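Local coordinates for takeout-like protein 1 (Epiphyas postvittana, PDB 3E8W) that probably carries hydrophobic ligands, here holding a ubiquinone-8 molecule along a long interior tunnel lined by a curled antiparallel sheet and by helices, at residues P4-N9 / F20-P25; L42-F47 / M194-K199; W76-K81 / V127-E132. All blocks are in the same frame, centred on the assembly; numbering follows the deposited sequence.

From the N terminus, interaction 1 closes the first and shortest loop, folding residues 4-9 back onto helix 13-29 over the quinone head. It is complete before the chain enters strand 42-51, where interaction 2 opens. That contact does not close until helix 182-211, so a loop of 146 residues, mostly strand, separates its two segments. Interaction 3 is nested inside this loop and joins the hairpin turn after strand 54-77 to strand 113-133. None of the three touches another. Interactions 1 and 3 both reach the head group of ubiquinone-8, while interaction 2, its centre about 24 Å from that of interaction 1, ties helix to sheet beside the isoprenoid tail.

Interaction 1: P4-N9 / F20-P25; sequences PVEKCN and FQQALP. With UQ8 (Ubiquinone-8), chain B.
Glu-6 and Gln-22 meet at the exposed margin of this contact, where Gln-22 NE2 gives Glu-6 OE2 a weak hydrogen bond of 3.0 Å, bent to 129° at the hydrogen. The carboxylate and amide planes are turned 77° from each other. Both chains run extended beyond CG, which lets their polar ends meet well outside the backbones.

Apolar contact between the segments is slight, with Val-5 CB 4.5 Å from Ala-23 CB. Both segments also pack on ubiquinone-8. Val-5 CG2 lies 3.0 Å from quinone O2, and Phe-20 turns its ring toward the ligand from the helix: methyl C10 sits over one face, 3.6 Å from Phe-20 CG, while Phe-20 CE1 comes to 3.4 Å from C5 of the head group. Leu-24 CD1 follows the tail, 3.6 Å from C13. An alanine in place of Phe-20 is likely to leave methyl C10 and one face of the quinone without the ring that lies against them.

The disulfide from Cys-8 to Cys-15 ties the loop to the start of helix 13-29. With one weak polar bond between them, the two segments are probably held together as much by this covalent tie and the shared ligand as by direct contact.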
# COMPACT_ATOMS: atom_id res chain seq x y z
N PRO A 4 7.71 6.95 -18.14
CA PRO A 4 8.05 8.34 -18.40
C PRO A 4 8.64 8.96 -17.14
O PRO A 4 7.90 9.30 -16.20
CB PRO A 4 6.70 8.98 -18.79
CG PRO A 4 5.66 8.15 -18.09
CD PRO A 4 6.29 6.80 -17.73
N VAL A 5 9.97 9.07 -17.10
CA VAL A 5 10.66 9.63 -15.95
C VAL A 5 11.85 10.50 -16.39
O VAL A 5 12.73 10.07 -17.16
CB VAL A 5 11.10 8.51 -14.95
CG1 VAL A 5 11.24 7.15 -15.64
CG2 VAL A 5 12.39 8.89 -14.25
N GLU A 6 11.86 11.75 -15.90
CA GLU A 6 12.99 12.66 -16.11
C GLU A 6 14.15 12.22 -15.21
O GLU A 6 13.92 11.77 -14.07
CB GLU A 6 12.59 14.11 -15.83
CG GLU A 6 11.58 14.69 -16.84
CD GLU A 6 10.87 15.94 -16.31
OE1 GLU A 6 11.55 16.76 -15.65
OE2 GLU A 6 9.65 16.11 -16.53
N LYS A 7 15.37 12.32 -15.73
CA LYS A 7 16.55 11.80 -15.02
C LYS A 7 17.10 12.77 -13.96
O LYS A 7 17.46 13.90 -14.27
CB LYS A 7 17.64 11.37 -16.02
CG LYS A 7 17.30 10.07 -16.75
CD LYS A 7 17.89 9.98 -18.17
CE LYS A 7 19.42 9.91 -18.18
NZ LYS A 7 19.95 9.69 -19.56
N CYS A 8 17.14 12.32 -12.72
CA CYS A 8 17.62 13.14 -11.61
C CYS A 8 18.98 12.68 -11.17
O CYS A 8 19.34 11.53 -11.37
CB CYS A 8 16.72 12.97 -10.41
SG CYS A 8 15.04 13.53 -10.64
N ASN A 9 19.71 13.59 -10.54
CA ASN A 9 20.74 13.18 -9.61
C ASN A 9 19.96 12.67 -8.42
O ASN A 9 18.92 13.21 -8.07
CB ASN A 9 21.65 14.34 -9.20
CG ASN A 9 22.31 15.00 -10.39
OD1 ASN A 9 22.80 14.34 -11.29
ND2 ASN A 9 22.31 16.32 -10.39
N PHE A 20 9.31 10.56 -9.26
CA PHE A 20 8.40 9.59 -8.66
C PHE A 20 6.94 9.93 -8.93
O PHE A 20 6.13 9.06 -9.19
CB PHE A 20 8.61 9.49 -7.15
CG PHE A 20 9.70 8.55 -6.73
CD1 PHE A 20 10.97 8.61 -7.30
CD2 PHE A 20 9.46 7.60 -5.74
CE1 PHE A 20 11.96 7.74 -6.92
CE2 PHE A 20 10.47 6.74 -5.33
CZ PHE A 20 11.72 6.81 -5.92
N GLN A 21 6.62 11.21 -8.85
CA GLN A 21 5.28 11.69 -9.09
C GLN A 21 4.82 11.48 -10.54
O GLN A 21 3.65 11.17 -10.75
CB GLN A 21 5.19 13.16 -8.71
CG GLN A 21 3.81 13.74 -8.76
CD GLN A 21 2.92 13.21 -7.67
OE1 GLN A 21 2.94 13.70 -6.55
NE2 GLN A 21 2.12 12.20 -8.00
N GLN A 22 5.71 11.66 -11.51
CA GLN A 22 5.40 11.44 -12.95
C GLN A 22 5.38 9.98 -13.39
O GLN A 22 4.57 9.58 -14.23
CB GLN A 22 6.44 12.12 -13.81
CG GLN A 22 6.32 13.62 -13.89
CD GLN A 22 7.05 14.19 -15.11
OE1 GLN A 22 7.68 13.44 -15.90
NE2 GLN A 22 6.96 15.51 -15.28
N ALA A 23 6.34 9.23 -12.88
CA ALA A 23 6.38 7.79 -13.06
C ALA A 23 5.15 7.07 -12.48
O ALA A 23 4.54 6.25 -13.15
CB ALA A 23 7.63 7.26 -12.41
N LEU A 24 4.82 7.38 -11.23
CA LEU A 24 3.87 6.58 -10.44
C LEU A 24 2.61 6.13 -11.19
O LEU A 24 2.29 4.95 -11.17
CB LEU A 24 3.51 7.29 -9.10
CG LEU A 24 2.58 6.56 -8.12
CD1 LEU A 24 3.34 5.54 -7.32
CD2 LEU A 24 1.91 7.55 -7.19
N PRO A 25 1.87 7.05 -11.80
CA PRO A 25 0.61 6.64 -12.46
C PRO A 25 0.75 5.65 -13.61
O PRO A 25 -0.07 4.71 -13.72
CB PRO A 25 0.01 7.98 -12.94
CG PRO A 25 0.64 9.02 -12.05
CD PRO A 25 2.06 8.51 -11.87
C45 UQ8 B . -13.98 -5.70 9.25
C44 UQ8 B . -13.88 -5.65 10.78
C46 UQ8 B . -15.27 -5.71 11.42
C43 UQ8 B . -13.07 -4.45 11.30
C42 UQ8 B . -12.21 -3.83 10.19
C41 UQ8 B . -10.96 -4.66 9.99
C39 UQ8 B . -9.96 -3.97 9.10
C40 UQ8 B . -9.71 -4.62 7.74
C38 UQ8 B . -9.30 -2.81 9.53
C37 UQ8 B . -8.33 -2.09 8.81
C36 UQ8 B . -8.52 -0.56 8.89
C34 UQ8 B . -7.36 0.28 8.29
C35 UQ8 B . -7.13 1.53 8.82
C33 UQ8 B . -6.56 -0.15 7.23
C32 UQ8 B . -5.50 0.60 6.69
C31 UQ8 B . -5.05 0.09 5.30
C29 UQ8 B . -3.75 0.76 4.82
C30 UQ8 B . -2.84 1.41 5.86
C28 UQ8 B . -3.41 0.75 3.45
C27 UQ8 B . -2.28 1.30 2.82
C26 UQ8 B . -1.67 0.43 1.69
C24 UQ8 B . -0.61 1.18 0.86
C25 UQ8 B . -1.06 2.43 0.10
C23 UQ8 B . 0.73 0.76 0.80
C22 UQ8 B . 1.80 1.34 0.09
C21 UQ8 B . 2.97 0.36 -0.13
C19 UQ8 B . 4.22 0.94 -0.85
C20 UQ8 B . 5.23 -0.15 -1.27
C18 UQ8 B . 3.81 1.75 -2.09
C17 UQ8 B . 5.01 2.39 -2.78
C16 UQ8 B . 4.52 3.19 -3.99
C14 UQ8 B . 5.66 3.94 -4.67
C15 UQ8 B . 6.40 5.05 -3.94
C13 UQ8 B . 5.98 3.57 -5.97
C12 UQ8 B . 6.97 4.11 -6.79
C11 UQ8 B . 6.58 3.92 -8.26
C9 UQ8 B . 7.48 4.69 -9.23
C10 UQ8 B . 7.90 6.03 -8.62
C8 UQ8 B . 8.68 3.83 -9.66
C7 UQ8 B . 9.90 4.01 -8.74
C6 UQ8 B . 11.05 4.86 -9.32
C1 UQ8 B . 10.89 5.70 -10.43
C1M UQ8 B . 9.67 5.81 -11.09
C2 UQ8 B . 11.94 6.45 -10.93
O2 UQ8 B . 11.76 7.17 -11.91
C3 UQ8 B . 13.20 6.40 -10.34
O3 UQ8 B . 14.22 7.16 -10.83
C3M UQ8 B . 14.08 8.50 -10.32
C4 UQ8 B . 13.40 5.58 -9.23
O4 UQ8 B . 14.63 5.54 -8.65
C4M UQ8 B . 15.62 5.00 -9.55
C5 UQ8 B . 12.33 4.83 -8.73
O5 UQ8 B . 12.53 4.11 -7.75

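Interaction 2: L42-F47 / M194-K199; sequences LDLDDF and MEAAAK. With UQ8 (Ubiquinone-8), chain B.
Leu-44 pushes one branch into the helix surface: its CD2 drops into the shallow hollow around the backbone of Ala-196 and Ala-197, 3.4 Å from Ala-197 CA and 3.7 Å from Ala-197 CB. Leu-42, two residues earlier on the strand, brings its own CD2 to 3.8 Å from Ala-197 CB, so that the alanine methyl is a small bump received between two leucine ends.

A second bump, Ala-196 CB, fits against Phe-47. It lies over the face of the ring, 4.1 Å from the centroid and 28° off the normal, a CH-pi contact displaced toward the CD2 and CE2 side. Phe-47 CG stands between its backbone N and carbonyl carbon (chi1 68°), and this turns the ring back to the helix after the chain has swung outward at Asp-46. The carbonyl oxygen of Asp-45 meets the ring edge in plane.

Small side chains on the helix allow this close fit, the axes of the short segments 42-44 and 194-199 passing 8.6 Å apart. The helix also packs on the ligand: Ala-197 CB is 3.9 Å from tail atom C26, and Met-194 CB and Ala-198, pointing away from the strand, likewise border the tail. Helix 182-211 is thus wedged between the edge strand 42-51 and the bound isoprenoid chain.

No direct hydrogen bond crosses. A water bridges instead, accepting from Asp-45 N and donating to Ala-196 O at 2.7 Å, while Lys-200 forms a salt bridge with Asp-45 OD1. The chemistry is therefore mainly that of hydrocarbon packing, with polar links gathered round Asp-45, consistent with a tunnel wall built for an apolar guest.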
# COMPACT_ATOMS: atom_id res chain seq x y z
N LEU A 42 -5.30 -2.65 -7.30
CA LEU A 42 -4.38 -3.71 -6.85
C LEU A 42 -5.12 -4.94 -6.28
O LEU A 42 -5.88 -4.82 -5.32
CB LEU A 42 -3.41 -3.20 -5.77
CG LEU A 42 -2.45 -4.25 -5.19
CD1 LEU A 42 -1.37 -4.58 -6.23
CD2 LEU A 42 -1.84 -3.81 -3.81
N ASP A 43 -4.87 -6.11 -6.87
CA ASP A 43 -5.35 -7.37 -6.31
C ASP A 43 -4.47 -7.78 -5.14
O ASP A 43 -3.32 -8.09 -5.30
CB ASP A 43 -5.36 -8.49 -7.34
CG ASP A 43 -6.49 -8.36 -8.34
OD1 ASP A 43 -7.67 -8.15 -7.95
OD2 ASP A 43 -6.21 -8.50 -9.54
N LEU A 44 -5.05 -7.76 -3.95
CA LEU A 44 -4.40 -8.25 -2.78
C LEU A 44 -4.61 -9.78 -2.71
O LEU A 44 -5.68 -10.30 -3.01
CB LEU A 44 -5.00 -7.59 -1.54
CG LEU A 44 -4.96 -6.07 -1.45
CD1 LEU A 44 -5.86 -5.59 -0.32
CD2 LEU A 44 -3.53 -5.59 -1.23
N ASP A 45 -3.57 -10.50 -2.31
CA ASP A 45 -3.71 -11.94 -2.10
C ASP A 45 -4.52 -12.24 -0.84
O ASP A 45 -4.67 -11.40 0.05
CB ASP A 45 -2.33 -12.62 -2.06
CG ASP A 45 -1.68 -12.70 -3.45
OD1 ASP A 45 -2.34 -12.39 -4.46
OD2 ASP A 45 -0.53 -13.11 -3.52
N ASP A 46 -5.08 -13.44 -0.79
CA ASP A 46 -5.93 -13.80 0.32
C ASP A 46 -5.10 -13.71 1.58
O ASP A 46 -3.93 -14.09 1.59
CB ASP A 46 -6.47 -15.22 0.17
CG ASP A 46 -7.44 -15.36 -1.00
OD1 ASP A 46 -7.88 -14.35 -1.61
OD2 ASP A 46 -7.75 -16.52 -1.32
N PHE A 47 -5.69 -13.18 2.64
CA PHE A 47 -5.02 -13.20 3.93
C PHE A 47 -6.01 -13.24 5.08
O PHE A 47 -7.22 -13.06 4.93
CB PHE A 47 -4.06 -12.01 4.07
CG PHE A 47 -4.76 -10.68 4.15
CD1 PHE A 47 -5.05 -10.11 5.37
CD2 PHE A 47 -5.13 -10.01 3.00
CE1 PHE A 47 -5.70 -8.88 5.45
CE2 PHE A 47 -5.79 -8.79 3.06
CZ PHE A 47 -6.07 -8.22 4.29
N MET A 194 -2.04 -3.11 5.21
CA MET A 194 -0.91 -2.44 4.56
C MET A 194 0.13 -3.41 4.07
O MET A 194 0.70 -3.22 2.99
CB MET A 194 -0.24 -1.49 5.54
CG MET A 194 1.00 -0.85 5.00
SD MET A 194 1.77 0.04 6.34
CE MET A 194 2.55 -1.28 7.30
N GLU A 195 0.41 -4.43 4.88
CA GLU A 195 1.41 -5.42 4.53
C GLU A 195 0.98 -6.28 3.37
O GLU A 195 1.79 -6.65 2.54
CB GLU A 195 1.76 -6.27 5.73
CG GLU A 195 2.68 -5.54 6.71
CD GLU A 195 3.20 -6.44 7.82
OE1 GLU A 195 2.59 -7.53 8.01
OE2 GLU A 195 4.19 -6.06 8.50
N ALA A 196 -0.31 -6.59 3.30
CA ALA A 196 -0.86 -7.26 2.13
C ALA A 196 -0.57 -6.47 0.85
O ALA A 196 -0.16 -7.06 -0.14
CB ALA A 196 -2.39 -7.54 2.28
N ALA A 197 -0.79 -5.16 0.86
CA ALA A 197 -0.48 -4.30 -0.30
C ALA A 197 1.02 -4.08 -0.48
O ALA A 197 1.55 -4.24 -1.59
CB ALA A 197 -1.20 -2.93 -0.18
N ALA A 198 1.70 -3.72 0.60
CA ALA A 198 3.12 -3.38 0.51
C ALA A 198 3.99 -4.50 -0.07
O ALA A 198 4.82 -4.24 -0.93
CB ALA A 198 3.64 -2.94 1.88
N LYS A 199 3.81 -5.75 0.35
CA LYS A 199 4.64 -6.84 -0.21
C LYS A 199 4.44 -6.99 -1.73
O LYS A 199 5.41 -7.19 -2.47
CB LYS A 199 4.44 -8.17 0.52
CG LYS A 199 3.14 -8.95 0.18
CD LYS A 199 3.04 -10.31 0.96
CE LYS A 199 2.55 -10.09 2.40
NZ LYS A 199 2.49 -11.31 3.30
C45 UQ8 B . -13.98 -5.70 9.25
C44 UQ8 B . -13.88 -5.65 10.78
C46 UQ8 B . -15.27 -5.71 11.42
C43 UQ8 B . -13.07 -4.45 11.30
C42 UQ8 B . -12.21 -3.83 10.19
C41 UQ8 B . -10.96 -4.66 9.99
C39 UQ8 B . -9.96 -3.97 9.10
C40 UQ8 B . -9.71 -4.62 7.74
C38 UQ8 B . -9.30 -2.81 9.53
C37 UQ8 B . -8.33 -2.09 8.81
C36 UQ8 B . -8.52 -0.56 8.89
C34 UQ8 B . -7.36 0.28 8.29
C35 UQ8 B . -7.13 1.53 8.82
C33 UQ8 B . -6.56 -0.15 7.23
C32 UQ8 B . -5.50 0.60 6.69
C31 UQ8 B . -5.05 0.09 5.30
C29 UQ8 B . -3.75 0.76 4.82
C30 UQ8 B . -2.84 1.41 5.86
C28 UQ8 B . -3.41 0.75 3.45
C27 UQ8 B . -2.28 1.30 2.82
C26 UQ8 B . -1.67 0.43 1.69
C24 UQ8 B . -0.61 1.18 0.86
C25 UQ8 B . -1.06 2.43 0.10
C23 UQ8 B . 0.73 0.76 0.80
C22 UQ8 B . 1.80 1.34 0.09
C21 UQ8 B . 2.97 0.36 -0.13
C19 UQ8 B . 4.22 0.94 -0.85
C20 UQ8 B . 5.23 -0.15 -1.27
C18 UQ8 B . 3.81 1.75 -2.09
C17 UQ8 B . 5.01 2.39 -2.78
C16 UQ8 B . 4.52 3.19 -3.99
C14 UQ8 B . 5.66 3.94 -4.67
C15 UQ8 B . 6.40 5.05 -3.94
C13 UQ8 B . 5.98 3.57 -5.97
C12 UQ8 B . 6.97 4.11 -6.79
C11 UQ8 B . 6.58 3.92 -8.26
C9 UQ8 B . 7.48 4.69 -9.23
C10 UQ8 B . 7.90 6.03 -8.62
C8 UQ8 B . 8.68 3.83 -9.66
C7 UQ8 B . 9.90 4.01 -8.74
C6 UQ8 B . 11.05 4.86 -9.32
C1 UQ8 B . 10.89 5.70 -10.43
C1M UQ8 B . 9.67 5.81 -11.09
C2 UQ8 B . 11.94 6.45 -10.93
O2 UQ8 B . 11.76 7.17 -11.91
C3 UQ8 B . 13.20 6.40 -10.34
O3 UQ8 B . 14.22 7.16 -10.83
C3M UQ8 B . 14.08 8.50 -10.32
C4 UQ8 B . 13.40 5.58 -9.23
O4 UQ8 B . 14.63 5.54 -8.65
C4M UQ8 B . 15.62 5.00 -9.55
C5 UQ8 B . 12.33 4.83 -8.73
O5 UQ8 B . 12.53 4.11 -7.75
O HOH W 1 -1.07 -9.47 -0.97

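Interaction 3: W76-K81 / V127-E132; sequences WDLKKK and VSYEME. With UQ8 (Ubiquinone-8), chain B.
Tyr-129 and Lys-81 join where a beta hairpin meets its neighbour strand: residues 78-81 make the turn between strands 54-77 and 82-100, and strand 113-133 pairs antiparallel with the latter. The backbone bond from Tyr-129 N to Lys-81 O, 3.0 Å long, carries that pairing on from the bonds between Val-127 and Ile-83. Within the turn Asp-77 receives weak bonds from the backbone N of Lys-79 and Lys-80. Lys-81 has left-handed backbone angles, which bring the chain out of the turn and into the strand.

The tight part is built round the Tyr-129 ring, which a chi1 of 79°, with CG between backbone N and carbonyl carbon, sets beneath Lys-81. Lys-81 CB lies over one face, a CH-pi contact 3.9 Å from the centroid. Trp-76 CZ2 covers the rim of the opposite face, the two side chains crossing at about a right angle, with the indole's five-membered ring and the phenol ring 64° apart in plane. Tyr-129 OH receives Trp-76 NE1 at 3.1 Å in a nearly straight bond (167°) lying in the indole plane. With a partner over each face and its hydroxyl bonded to the indole, the phenol probably has little scope to turn. Leu-78 CD2 also closes on that oxygen, at 3.2 Å. The far edge of the same indole turns to the quinone head, with CZ3 3.4 Å from methoxy oxygen O4, so Tyr-129 stands behind a pocket residue as a second-shell partner and probably steadies the indole.

Toward solvent the contact thins to a single reach. Lys-81 runs out extended beyond CG across the bent Glu-130 chain, and its NZ makes a salt bridge of 3.0 Å to Glu-130 OE2, on the syn lone pair of that oxygen.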
# COMPACT_ATOMS: atom_id res chain seq x y z
N TRP A 76 17.13 10.37 -0.82
CA TRP A 76 18.03 9.30 -1.18
C TRP A 76 19.39 9.49 -0.48
O TRP A 76 20.07 10.49 -0.69
CB TRP A 76 18.16 9.32 -2.68
CG TRP A 76 18.58 8.08 -3.26
CD1 TRP A 76 19.71 7.38 -2.96
CD2 TRP A 76 17.91 7.36 -4.29
NE1 TRP A 76 19.79 6.26 -3.76
CE2 TRP A 76 18.70 6.22 -4.58
CE3 TRP A 76 16.74 7.57 -5.00
CZ2 TRP A 76 18.34 5.29 -5.54
CZ3 TRP A 76 16.38 6.64 -5.96
CH2 TRP A 76 17.17 5.51 -6.21
N ASP A 77 19.76 8.54 0.38
CA ASP A 77 21.03 8.58 1.10
C ASP A 77 22.02 7.61 0.47
O ASP A 77 22.05 6.43 0.83
CB ASP A 77 20.81 8.23 2.59
CG ASP A 77 22.11 8.17 3.40
OD1 ASP A 77 23.19 8.55 2.88
OD2 ASP A 77 22.06 7.72 4.57
N LEU A 78 22.85 8.10 -0.47
CA LEU A 78 23.82 7.24 -1.18
C LEU A 78 24.87 6.60 -0.26
O LEU A 78 25.43 5.55 -0.59
CB LEU A 78 24.53 7.98 -2.33
CG LEU A 78 23.78 8.33 -3.63
CD1 LEU A 78 24.77 8.92 -4.66
CD2 LEU A 78 23.02 7.14 -4.24
N LYS A 79 25.11 7.21 0.90
CA LYS A 79 25.97 6.61 1.91
C LYS A 79 25.34 5.31 2.41
O LYS A 79 25.78 4.22 2.04
CB LYS A 79 26.23 7.60 3.06
CG LYS A 79 27.16 7.10 4.17
CD LYS A 79 28.60 6.95 3.71
CE LYS A 79 29.45 6.32 4.83
NZ LYS A 79 30.82 5.92 4.37
N LYS A 80 24.28 5.41 3.20
CA LYS A 80 23.61 4.22 3.73
C LYS A 80 22.95 3.32 2.67
O LYS A 80 22.59 2.19 2.95
CB LYS A 80 22.56 4.64 4.74
CG LYS A 80 23.12 5.30 6.00
CD LYS A 80 21.99 5.58 7.04
CE LYS A 80 22.57 6.10 8.36
NZ LYS A 80 22.01 7.44 8.77
N LYS A 81 22.77 3.82 1.45
CA LYS A 81 22.04 3.11 0.40
C LYS A 81 20.60 2.80 0.83
O LYS A 81 20.11 1.67 0.67
CB LYS A 81 22.76 1.83 -0.03
CG LYS A 81 24.20 2.02 -0.50
CD LYS A 81 25.00 0.75 -0.20
CE LYS A 81 26.39 0.80 -0.78
NZ LYS A 81 27.18 -0.34 -0.24
N VAL A 127 13.29 2.02 1.93
CA VAL A 127 13.80 0.87 1.17
C VAL A 127 15.34 0.81 1.30
O VAL A 127 16.01 1.85 1.24
CB VAL A 127 13.41 1.00 -0.34
CG1 VAL A 127 14.07 -0.10 -1.19
CG2 VAL A 127 11.87 0.99 -0.49
N SER A 128 15.89 -0.40 1.48
CA SER A 128 17.34 -0.59 1.38
C SER A 128 17.68 -1.21 0.03
O SER A 128 16.97 -2.07 -0.48
CB SER A 128 17.88 -1.46 2.52
OG SER A 128 17.29 -2.75 2.56
N TYR A 129 18.77 -0.76 -0.56
CA TYR A 129 19.10 -1.16 -1.91
C TYR A 129 20.60 -1.35 -2.06
O TYR A 129 21.41 -0.79 -1.32
CB TYR A 129 18.60 -0.11 -2.93
CG TYR A 129 19.51 1.08 -3.02
CD1 TYR A 129 20.62 1.06 -3.84
CD2 TYR A 129 19.30 2.21 -2.23
CE1 TYR A 129 21.48 2.12 -3.90
CE2 TYR A 129 20.17 3.29 -2.30
CZ TYR A 129 21.26 3.22 -3.14
OH TYR A 129 22.15 4.24 -3.24
N GLU A 130 20.96 -2.13 -3.08
CA GLU A 130 22.32 -2.24 -3.50
C GLU A 130 22.35 -1.87 -4.98
O GLU A 130 21.39 -2.13 -5.70
CB GLU A 130 22.81 -3.67 -3.25
CG GLU A 130 24.32 -3.80 -3.06
CD GLU A 130 24.83 -3.03 -1.85
OE1 GLU A 130 24.29 -3.25 -0.73
OE2 GLU A 130 25.77 -2.21 -2.04
N MET A 131 23.43 -1.20 -5.40
CA MET A 131 23.71 -1.01 -6.83
C MET A 131 24.36 -2.30 -7.36
O MET A 131 25.38 -2.74 -6.81
CB MET A 131 24.69 0.14 -7.05
CG MET A 131 24.19 1.54 -6.70
SD MET A 131 22.83 2.05 -7.77
CE MET A 131 22.73 3.81 -7.40
N GLU A 132 23.80 -2.90 -8.41
CA GLU A 132 24.37 -4.15 -8.92
C GLU A 132 24.52 -4.19 -10.44
O GLU A 132 23.56 -4.03 -11.19
CB GLU A 132 23.55 -5.33 -8.41
CG GLU A 132 23.69 -5.61 -6.90
CD GLU A 132 22.68 -6.63 -6.38
OE1 GLU A 132 21.96 -7.23 -7.21
OE2 GLU A 132 22.62 -6.84 -5.15
C45 UQ8 B . -13.98 -5.70 9.25
C44 UQ8 B . -13.88 -5.65 10.78
C46 UQ8 B . -15.27 -5.71 11.42
C43 UQ8 B . -13.07 -4.45 11.30
C42 UQ8 B . -12.21 -3.83 10.19
C41 UQ8 B . -10.96 -4.66 9.99
C39 UQ8 B . -9.96 -3.97 9.10
C40 UQ8 B . -9.71 -4.62 7.74
C38 UQ8 B . -9.30 -2.81 9.53
C37 UQ8 B . -8.33 -2.09 8.81
C36 UQ8 B . -8.52 -0.56 8.89
C34 UQ8 B . -7.36 0.28 8.29
C35 UQ8 B . -7.13 1.53 8.82
C33 UQ8 B . -6.56 -0.15 7.23
C32 UQ8 B . -5.50 0.60 6.69
C31 UQ8 B . -5.05 0.09 5.30
C29 UQ8 B . -3.75 0.76 4.82
C30 UQ8 B . -2.84 1.41 5.86
C28 UQ8 B . -3.41 0.75 3.45
C27 UQ8 B . -2.28 1.30 2.82
C26 UQ8 B . -1.67 0.43 1.69
C24 UQ8 B . -0.61 1.18 0.86
C25 UQ8 B . -1.06 2.43 0.10
C23 UQ8 B . 0.73 0.76 0.80
C22 UQ8 B . 1.80 1.34 0.09
C21 UQ8 B . 2.97 0.36 -0.13
C19 UQ8 B . 4.22 0.94 -0.85
C20 UQ8 B . 5.23 -0.15 -1.27
C18 UQ8 B . 3.81 1.75 -2.09
C17 UQ8 B . 5.01 2.39 -2.78
C16 UQ8 B . 4.52 3.19 -3.99
C14 UQ8 B . 5.66 3.94 -4.67
C15 UQ8 B . 6.40 5.05 -3.94
C13 UQ8 B . 5.98 3.57 -5.97
C12 UQ8 B . 6.97 4.11 -6.79
C11 UQ8 B . 6.58 3.92 -8.26
C9 UQ8 B . 7.48 4.69 -9.23
C10 UQ8 B . 7.90 6.03 -8.62
C8 UQ8 B . 8.68 3.83 -9.66
C7 UQ8 B . 9.90 4.01 -8.74
C6 UQ8 B . 11.05 4.86 -9.32
C1 UQ8 B . 10.89 5.70 -10.43
C1M UQ8 B . 9.67 5.81 -11.09
C2 UQ8 B . 11.94 6.45 -10.93
O2 UQ8 B . 11.76 7.17 -11.91
C3 UQ8 B . 13.20 6.40 -10.34
O3 UQ8 B . 14.22 7.16 -10.83
C3M UQ8 B . 14.08 8.50 -10.32
C4 UQ8 B . 13.40 5.58 -9.23
O4 UQ8 B . 14.63 5.54 -8.65
C4M UQ8 B . 15.62 5.00 -9.55
C5 UQ8 B . 12.33 4.83 -8.73
O5 UQ8 B . 12.53 4.11 -7.75